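Local coordinates for protein pseudouridylate synthase RPUSD4, mitochondrial (Homo sapiens, PDB 5UBA) that isomerises uridine to pseudouridine in mitochondrial RNAs, including 16S rRNA, a modification needed for assembly of a functional mitochondrial ribosome, at residues R109-P123 against S182-G196. Residues are numbered along the deposited sequence; the frame is centred on the assembly and turned at random. Where two conformers were deposited one is given.
Sequences RQVVKKYWAITVHVP and STLSSALVELQPITG
K113, V122, Q192 and W116 carry much of the side-chain contact between strands 112-120 and 186-193, antiparallel neighbours in the mixed sheet of this RluA-family pseudouridine synthase domain, and the loops beside them. From Y115 paired with L191 to T119 paired with A187, backbone bonds zip the two together, while strand 252-259 flanks 112-120 on its other edge. Where the strands part, K113 bends at chi3 (-68°), which carries its amine past P193 to T195 O, 3.0 Å from NZ; the amine sits above that carbonyl's plane, and a water links it to I194 O. Beyond the other strand end, V122 sets CG2 3.5 Å from S186 O and 3.6 Å from T183 O, with CG1 3.9 Å from S182 CB. Q192 runs extended from a CG anti to the backbone N (chi1 177°); its NE2 donates to a water shared with V111 O, K113 N and P193 O, and in the K114 conformer modelled here OE1 takes a bond from NZ at 2.7 Å. A leucine in place of Q192 would probably leave the water short of one donor and the K114 amine, in that conformer, without this acceptor. W116 and E190 project from the same face of the sheet; R255 makes a cation-pi contact with W116, and the indole NE1 donates in its ring plane to the anti side of E190 OE2, 2.9 Å away and nearly straight at 170°.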
ATOM      1  N   ARG A 109       5.542 -12.543 -10.654  1.00 21.56           N
ATOM      2  CA  ARG A 109       6.373 -12.216  -9.476  1.00 21.29           C
ATOM      3  C   ARG A 109       7.814 -11.823  -9.786  1.00 20.59           C
ATOM      4  O   ARG A 109       8.749 -12.124  -9.021  1.00 21.71           O
ATOM      5  CB  ARG A 109       6.293 -13.333  -8.439  1.00 23.01           C
ATOM      6  CG  ARG A 109       4.874 -13.645  -8.037  1.00 25.32           C
ATOM      7  CD  ARG A 109       4.809 -14.680  -6.938  1.00 28.35           C
ATOM      8  NE  ARG A 109       3.457 -15.230  -6.826  1.00 31.10           N
ATOM      9  CZ  ARG A 109       3.102 -16.214  -6.004  1.00 33.43           C
ATOM     10  NH1 ARG A 109       3.981 -16.762  -5.166  1.00 36.04           N
ATOM     11  NH2 ARG A 109       1.836 -16.629  -5.996  1.00 39.52           N
ATOM     12  N   GLN A 110       8.003 -11.141 -10.915  1.00 18.63           N
ATOM     13  CA  GLN A 110       9.297 -10.701 -11.352  1.00 20.44           C
ATOM     14  C   GLN A 110       9.578  -9.275 -10.901  1.00 19.61           C
ATOM     15  O   GLN A 110      10.672  -8.802 -11.148  1.00 23.15           O
ATOM     16  CB  GLN A 110       9.438 -10.806 -12.878  1.00 21.15           C
ATOM     17  CG  GLN A 110       9.413 -12.251 -13.408  1.00 22.53           C
ATOM     18  CD  GLN A 110       9.541 -12.289 -14.929  1.00 22.07           C
ATOM     19  OE1 GLN A 110       8.612 -12.678 -15.646  1.00 26.94           O
ATOM     20  NE2 GLN A 110      10.653 -11.813 -15.415  1.00 24.81           N
ATOM     21  N   VAL A 111       8.608  -8.607 -10.267  1.00 19.93           N
ATOM     22  CA  VAL A 111       8.797  -7.218  -9.817  1.00 18.86           C
ATOM     23  C   VAL A 111       8.954  -7.171  -8.307  1.00 19.10           C
ATOM     24  O   VAL A 111       8.095  -7.725  -7.572  1.00 22.48           O
ATOM     25  CB  VAL A 111       7.566  -6.347 -10.167  1.00 19.03           C
ATOM     26  CG1 VAL A 111       7.753  -4.912  -9.724  1.00 20.69           C
ATOM     27  CG2 VAL A 111       7.300  -6.391 -11.655  1.00 19.33           C
ATOM     28  N   VAL A 112       9.995  -6.484  -7.842  1.00 17.30           N
ATOM     29  CA  VAL A 112      10.195  -6.314  -6.406  1.00 17.45           C
ATOM     30  C   VAL A 112       9.319  -5.122  -6.008  1.00 15.88           C
ATOM     31  O   VAL A 112       9.512  -4.027  -6.541  1.00 17.98           O
ATOM     32  CB  VAL A 112      11.654  -6.000  -6.063  1.00 18.43           C
ATOM     33  CG1 VAL A 112      11.795  -5.689  -4.574  1.00 19.11           C
ATOM     34  CG2 VAL A 112      12.570  -7.148  -6.469  1.00 19.70           C
ATOM     35  N   LYS A 113       8.393  -5.341  -5.084  1.00 15.49           N
ATOM     36  CA  LYS A 113       7.453  -4.323  -4.600  1.00 15.54           C
ATOM     37  C   LYS A 113       7.790  -4.067  -3.141  1.00 15.09           C
ATOM     38  O   LYS A 113       7.684  -4.996  -2.347  1.00 16.20           O
ATOM     39  CB  LYS A 113       6.002  -4.841  -4.656  1.00 17.03           C
ATOM     40  CG  LYS A 113       5.455  -5.186  -6.033  1.00 18.62           C
ATOM     41  CD  LYS A 113       4.095  -5.894  -5.986  1.00 19.06           C
ATOM     42  CE  LYS A 113       4.140  -7.291  -5.393  1.00 20.28           C
ATOM     43  NZ  LYS A 113       2.812  -7.912  -5.177  1.00 21.84           N
ATOM     44  N   LYS A 114       8.203  -2.849  -2.786  1.00 14.59           N
ATOM     45  CA  LYS A 114       8.497  -2.488  -1.390  0.50 15.50           C
ATOM     46  C   LYS A 114       7.535  -1.409  -0.919  1.00 14.51           C
ATOM     47  O   LYS A 114       7.329  -0.430  -1.624  1.00 14.65           O
ATOM     48  CB  LYS A 114       9.915  -1.956  -1.234  0.50 17.42           C
ATOM     49  CG  LYS A 114      11.035  -2.895  -1.665  0.50 19.19           C
ATOM     50  CD  LYS A 114      11.133  -4.115  -0.767  0.50 21.65           C
ATOM     51  CE  LYS A 114      12.422  -4.874  -1.046  0.50 23.02           C
ATOM     52  NZ  LYS A 114      12.664  -6.017  -0.120  0.50 24.62           N
ATOM     53  N   TYR A 115       6.983  -1.597   0.272  1.00 13.48           N
ATOM     54  CA  TYR A 115       6.074  -0.648   0.882  1.00 13.75           C
ATOM     55  C   TYR A 115       6.638  -0.242   2.212  1.00 13.51           C
ATOM     56  O   TYR A 115       7.343  -1.014   2.850  1.00 14.27           O
ATOM     57  CB  TYR A 115       4.704  -1.244   1.090  1.00 14.40           C
ATOM     58  CG  TYR A 115       3.922  -1.533  -0.159  1.00 16.00           C
ATOM     59  CD1 TYR A 115       4.272  -2.592  -0.971  1.00 17.31           C
ATOM     60  CD2 TYR A 115       2.780  -0.796  -0.461  1.00 17.57           C
ATOM     61  CE1 TYR A 115       3.540  -2.892  -2.107  1.00 19.12           C
ATOM     62  CE2 TYR A 115       2.043  -1.075  -1.597  1.00 19.55           C
ATOM     63  CZ  TYR A 115       2.417  -2.136  -2.390  1.00 20.01           C
ATOM     64  OH  TYR A 115       1.672  -2.427  -3.526  1.00 26.25           O
ATOM     65  N   TRP A 116       6.340   0.973   2.623  1.00 13.36           N
ATOM     66  CA  TRP A 116       6.666   1.440   3.970  1.00 13.74           C
ATOM     67  C   TRP A 116       5.369   1.717   4.692  1.00 13.10           C
ATOM     68  O   TRP A 116       4.442   2.336   4.142  1.00 13.91           O
ATOM     69  CB  TRP A 116       7.508   2.704   3.920  1.00 14.11           C
ATOM     70  CG  TRP A 116       8.962   2.477   3.585  1.00 14.66           C
ATOM     71  CD1 TRP A 116       9.570   1.329   3.136  1.00 14.08           C
ATOM     72  CD2 TRP A 116       9.990   3.449   3.688  1.00 16.18           C
ATOM     73  NE1 TRP A 116      10.921   1.547   2.942  1.00 15.44           N
ATOM     74  CE2 TRP A 116      11.200   2.846   3.268  1.00 16.37           C
ATOM     75  CE3 TRP A 116      10.005   4.785   4.091  1.00 18.80           C
ATOM     76  CZ2 TRP A 116      12.407   3.533   3.248  1.00 18.05           C
ATOM     77  CZ3 TRP A 116      11.222   5.466   4.080  1.00 19.67           C
ATOM     78  CH2 TRP A 116      12.400   4.838   3.677  1.00 19.05           C
ATOM     79  N   ALA A 117       5.307   1.300   5.966  1.00 13.04           N
ATOM     80  CA  ALA A 117       4.150   1.532   6.811  1.00 12.55           C
ATOM     81  C   ALA A 117       4.593   1.929   8.199  1.00 12.70           C
ATOM     82  O   ALA A 117       5.641   1.508   8.671  1.00 13.55           O
ATOM     83  CB  ALA A 117       3.284   0.303   6.905  1.00 12.98           C
ATOM     84  N   ILE A 118       3.785   2.749   8.850  1.00 12.80           N
ATOM     85  CA  ILE A 118       3.926   2.953  10.298  1.00 13.31           C
ATOM     86  C   ILE A 118       2.943   2.048  10.969  1.00 13.88           C
ATOM     87  O   ILE A 118       1.765   2.015  10.609  1.00 14.04           O
ATOM     88  CB  ILE A 118       3.635   4.401  10.708  1.00 13.78           C
ATOM     89  CG1 ILE A 118       4.635   5.333  10.043  1.00 14.22           C
ATOM     90  CG2 ILE A 118       3.681   4.526  12.250  1.00 14.05           C
ATOM     91  CD1 ILE A 118       4.419   6.791  10.417  1.00 15.05           C
ATOM     92  N   THR A 119       3.426   1.301  11.961  1.00 14.44           N
ATOM     93  CA  THR A 119       2.606   0.369  12.710  1.00 15.22           C
ATOM     94  C   THR A 119       2.486   0.811  14.138  1.00 16.11           C
ATOM     95  O   THR A 119       3.372   1.457  14.688  1.00 16.06           O
ATOM     96  CB  THR A 119       3.129  -1.091  12.670  1.00 15.90           C
ATOM     97  OG1 THR A 119       4.438  -1.159  13.245  1.00 17.00           O
ATOM     98  CG2 THR A 119       3.190  -1.584  11.228  1.00 16.07           C
ATOM     99  N   VAL A 120       1.347   0.468  14.692  1.00 16.34           N
ATOM    100  CA  VAL A 120       1.063   0.580  16.105  0.70 18.61           C
ATOM    101  C   VAL A 120       1.651  -0.724  16.689  1.00 19.43           C
ATOM    102  O   VAL A 120       1.353  -1.812  16.199  1.00 23.61           O
ATOM    103  CB  VAL A 120      -0.465   0.653  16.309  0.70 19.96           C
ATOM    104  CG1 VAL A 120      -0.825   0.627  17.791  0.70 20.16           C
ATOM    105  CG2 VAL A 120      -1.038   1.869  15.590  0.70 20.65           C
ATOM    106  N   HIS A 121       2.505  -0.623  17.677  1.00 22.20           N
ATOM    107  CA  HIS A 121       3.251  -1.757  18.194  1.00 20.90           C
ATOM    108  C   HIS A 121       4.365  -2.130  17.240  1.00 21.15           C
ATOM    109  O   HIS A 121       4.322  -1.851  16.023  1.00 20.37           O
ATOM    110  CB  HIS A 121       2.393  -3.003  18.509  1.00 21.57           C
ATOM    111  CG  HIS A 121       1.113  -2.695  19.219  1.00 22.76           C
ATOM    112  ND1 HIS A 121       1.069  -1.979  20.398  1.00 25.97           N
ATOM    113  CD2 HIS A 121      -0.171  -2.997  18.913  1.00 23.84           C
ATOM    114  CE1 HIS A 121      -0.187  -1.848  20.780  1.00 25.94           C
ATOM    115  NE2 HIS A 121      -0.962  -2.452  19.898  1.00 25.82           N
ATOM    116  N   VAL A 122       5.349  -2.818  17.797  1.00 18.79           N
ATOM    117  CA  VAL A 122       6.582  -3.154  17.092  1.00 19.25           C
ATOM    118  C   VAL A 122       6.584  -4.642  16.777  1.00 18.61           C
ATOM    119  O   VAL A 122       6.513  -5.473  17.699  1.00 19.17           O
ATOM    120  CB  VAL A 122       7.812  -2.817  17.955  1.00 19.13           C
ATOM    121  CG1 VAL A 122       9.107  -3.141  17.217  1.00 19.00           C
ATOM    122  CG2 VAL A 122       7.791  -1.361  18.417  1.00 19.26           C
ATOM    123  N   PRO A 123       6.708  -5.019  15.495  1.00 17.81           N
ATOM    124  CA  PRO A 123       6.714  -6.427  15.140  1.00 18.09           C
ATOM    125  C   PRO A 123       7.789  -7.261  15.881  1.00 17.68           C
ATOM    126  O   PRO A 123       8.899  -6.794  16.065  1.00 19.15           O
ATOM    127  CB  PRO A 123       7.011  -6.397  13.653  1.00 18.23           C
ATOM    128  CG  PRO A 123       6.367  -5.129  13.195  1.00 17.62           C
ATOM    129  CD  PRO A 123       6.632  -4.159  14.291  1.00 17.67           C
ATOM    130  N   SER A 182      12.232   1.903  15.231  1.00 16.54           N
ATOM    131  CA  SER A 182      11.228   1.657  16.235  1.00 17.04           C
ATOM    132  C   SER A 182      11.444   2.452  17.511  1.00 16.78           C
ATOM    133  O   SER A 182      12.567   2.876  17.833  1.00 19.04           O
ATOM    134  CB  SER A 182      11.091   0.174  16.575  1.00 18.40           C
ATOM    135  OG  SER A 182      12.328  -0.341  17.047  1.00 20.74           O
ATOM    136  N   THR A 183      10.336   2.675  18.191  1.00 16.71           N
ATOM    137  CA  THR A 183      10.351   3.158  19.580  1.00 17.13           C
ATOM    138  C   THR A 183       9.936   1.967  20.419  1.00 18.46           C
ATOM    139  O   THR A 183      10.180   0.840  20.006  1.00 20.54           O
ATOM    140  CB  THR A 183       9.441   4.381  19.757  1.00 17.35           C
ATOM    141  OG1 THR A 183       8.091   4.013  19.452  1.00 18.40           O
ATOM    142  CG2 THR A 183       9.887   5.512  18.907  1.00 17.84           C
ATOM    143  N   LEU A 184       9.381   2.177  21.609  1.00 19.54           N
ATOM    144  CA  LEU A 184       8.844   1.066  22.377  1.00 20.16           C
ATOM    145  C   LEU A 184       7.419   0.766  21.939  1.00 20.52           C
ATOM    146  O   LEU A 184       6.875  -0.263  22.319  1.00 23.94           O
ATOM    147  CB  LEU A 184       8.883   1.363  23.878  1.00 21.65           C
ATOM    148  CG  LEU A 184      10.218   1.859  24.423  1.00 23.89           C
ATOM    149  CD1 LEU A 184      10.089   2.008  25.932  1.00 24.97           C
ATOM    150  CD2 LEU A 184      11.344   0.920  24.030  1.00 24.96           C
ATOM    151  N   SER A 185       6.826   1.671  21.144  1.00 19.25           N
ATOM    152  CA  SER A 185       5.398   1.628  20.861  1.00 19.74           C
ATOM    153  C   SER A 185       4.983   1.771  19.395  1.00 18.33           C
ATOM    154  O   SER A 185       3.829   1.555  19.076  1.00 21.15           O
ATOM    155  CB  SER A 185       4.733   2.739  21.679  1.00 20.22           C
ATOM    156  OG  SER A 185       5.273   4.004  21.352  1.00 23.70           O
ATOM    157  N   SER A 186       5.894   2.183  18.526  1.00 16.89           N
ATOM    158  CA  SER A 186       5.623   2.401  17.098  1.00 17.33           C
ATOM    159  C   SER A 186       6.761   1.830  16.295  1.00 16.16           C
ATOM    160  O   SER A 186       7.892   1.742  16.798  1.00 16.22           O
ATOM    161  CB  SER A 186       5.561   3.906  16.776  1.00 19.27           C
ATOM    162  OG  SER A 186       4.588   4.573  17.545  1.00 23.92           O
ATOM    163  N   ALA A 187       6.501   1.490  15.026  1.00 15.12           N
ATOM    164  CA  ALA A 187       7.564   1.145  14.115  1.00 14.91           C
ATOM    165  C   ALA A 187       7.362   1.661  12.694  1.00 14.15           C
ATOM    166  O   ALA A 187       6.228   1.830  12.262  1.00 14.71           O
ATOM    167  CB  ALA A 187       7.764  -0.346  14.086  1.00 15.26           C
ATOM    168  N   LEU A 188       8.463   1.950  12.013  1.00 14.57           N
ATOM    169  CA  LEU A 188       8.488   2.111  10.557  1.00 14.84           C
ATOM    170  C   LEU A 188       8.917   0.759  10.014  1.00 14.58           C
ATOM    171  O   LEU A 188      10.004   0.268  10.395  1.00 14.39           O
ATOM    172  CB  LEU A 188       9.472   3.194  10.141  1.00 15.46           C
ATOM    173  CG  LEU A 188       9.690   3.361   8.633  1.00 16.13           C
ATOM    174  CD1 LEU A 188       8.396   3.711   7.906  1.00 16.52           C
ATOM    175  CD2 LEU A 188      10.786   4.395   8.358  1.00 17.17           C
ATOM    176  N   VAL A 189       8.102   0.171   9.143  1.00 13.99           N
ATOM    177  CA  VAL A 189       8.303  -1.199   8.694  1.00 13.98           C
ATOM    178  C   VAL A 189       8.335  -1.240   7.169  1.00 14.01           C
ATOM    179  O   VAL A 189       7.442  -0.687   6.522  1.00 14.04           O
ATOM    180  CB  VAL A 189       7.192  -2.147   9.199  1.00 13.43           C
ATOM    181  CG1 VAL A 189       7.482  -3.605   8.844  1.00 14.34           C
ATOM    182  CG2 VAL A 189       6.963  -1.989  10.706  1.00 14.54           C
ATOM    183  N   GLU A 190       9.360  -1.898   6.620  1.00 14.45           N
ATOM    184  CA  GLU A 190       9.434  -2.179   5.188  1.00 15.31           C
ATOM    185  C   GLU A 190       8.769  -3.518   4.922  1.00 16.09           C
ATOM    186  O   GLU A 190       9.041  -4.513   5.605  1.00 16.71           O
ATOM    187  CB  GLU A 190      10.889  -2.191   4.710  1.00 17.70           C
ATOM    188  CG  GLU A 190      11.048  -2.246   3.187  1.00 20.61           C
ATOM    189  CD  GLU A 190      12.449  -1.801   2.695  1.00 24.16           C
ATOM    190  OE1 GLU A 190      13.345  -2.692   2.747  1.00 23.44           O
ATOM    191  OE2 GLU A 190      12.700  -0.608   2.246  1.00 24.62           O
ATOM    192  N   LEU A 191       7.875  -3.541   3.943  1.00 15.23           N
ATOM    193  CA  LEU A 191       7.088  -4.718   3.607  1.00 15.72           C
ATOM    194  C   LEU A 191       7.309  -5.075   2.160  1.00 16.15           C
ATOM    195  O   LEU A 191       7.335  -4.185   1.298  1.00 15.87           O
ATOM    196  CB  LEU A 191       5.621  -4.382   3.793  1.00 16.61           C
ATOM    197  CG  LEU A 191       5.242  -3.858   5.186  1.00 18.22           C
ATOM    198  CD1 LEU A 191       3.930  -3.125   5.167  1.00 20.83           C
ATOM    199  CD2 LEU A 191       5.224  -5.031   6.137  1.00 18.69           C
ATOM    200  N   GLN A 192       7.405  -6.367   1.881  1.00 16.85           N
ATOM    201  CA  GLN A 192       7.489  -6.833   0.510  1.00 17.55           C
ATOM    202  C   GLN A 192       6.468  -7.921   0.367  1.00 18.37           C
ATOM    203  O   GLN A 192       6.739  -9.070   0.770  1.00 19.70           O
ATOM    204  CB  GLN A 192       8.894  -7.317   0.127  1.00 18.76           C
ATOM    205  CG  GLN A 192       8.902  -7.859  -1.305  1.00 20.03           C
ATOM    206  CD  GLN A 192      10.254  -8.249  -1.840  1.00 22.35           C
ATOM    207  OE1 GLN A 192      11.288  -8.055  -1.212  1.00 24.29           O
ATOM    208  NE2 GLN A 192      10.241  -8.814  -3.042  1.00 22.34           N
ATOM    209  N   PRO A 193       5.306  -7.594  -0.220  1.00 17.73           N
ATOM    210  CA  PRO A 193       4.344  -8.639  -0.565  1.00 17.86           C
ATOM    211  C   PRO A 193       4.947  -9.440  -1.736  1.00 19.70           C
ATOM    212  O   PRO A 193       5.367  -8.853  -2.756  1.00 19.64           O
ATOM    213  CB  PRO A 193       3.089  -7.866  -0.957  1.00 18.92           C
ATOM    214  CG  PRO A 193       3.599  -6.527  -1.412  1.00 18.61           C
ATOM    215  CD  PRO A 193       4.897  -6.259  -0.723  1.00 18.15           C
ATOM    216  N   ILE A 194       5.095 -10.748  -1.550  1.00 18.27           N
ATOM    217  CA  ILE A 194       5.602 -11.609  -2.609  1.00 20.41           C
ATOM    218  C   ILE A 194       4.448 -11.977  -3.514  1.00 18.95           C
ATOM    219  O   ILE A 194       4.555 -11.898  -4.742  1.00 19.94           O
ATOM    220  CB  ILE A 194       6.251 -12.884  -2.032  1.00 20.99           C
ATOM    221  CG1 ILE A 194       7.398 -12.512  -1.070  1.00 22.13           C
ATOM    222  CG2 ILE A 194       6.696 -13.804  -3.164  1.00 21.38           C
ATOM    223  CD1 ILE A 194       8.530 -11.697  -1.663  1.00 22.99           C
ATOM    224  N   THR A 195       3.344 -12.361  -2.885  1.00 19.22           N
ATOM    225  CA  THR A 195       2.051 -12.512  -3.543  1.00 19.98           C
ATOM    226  C   THR A 195       1.377 -11.145  -3.677  1.00 21.91           C
ATOM    227  O   THR A 195       1.982 -10.117  -3.355  1.00 23.69           O
ATOM    228  CB  THR A 195       1.190 -13.461  -2.725  1.00 20.32           C
ATOM    229  OG1 THR A 195       1.121 -12.971  -1.376  1.00 20.24           O
ATOM    230  CG2 THR A 195       1.803 -14.857  -2.681  1.00 21.62           C
ATOM    231  N   GLY A 196       0.161 -11.130  -4.219  1.00 22.19           N
ATOM    232  CA  GLY A 196      -0.546  -9.884  -4.509  1.00 23.59           C
ATOM    233  C   GLY A 196      -2.002  -9.938  -4.138  1.00 23.32           C
ATOM    234  O   GLY A 196      -2.845  -9.512  -4.918  1.00 28.73           O
TER
HETATM  235  O   HOH W   1       7.589  -8.170  -4.348  1.00 18.66           O
HETATM  236  O   HOH W   2       2.806 -10.760  -6.456  1.00 32.10           O
HETATM  237  O   HOH W   3       2.918  -0.611  21.477  1.00 34.59           O
HETATM  238  O   HOH W   4       5.327  -2.949  20.705  1.00 27.57           O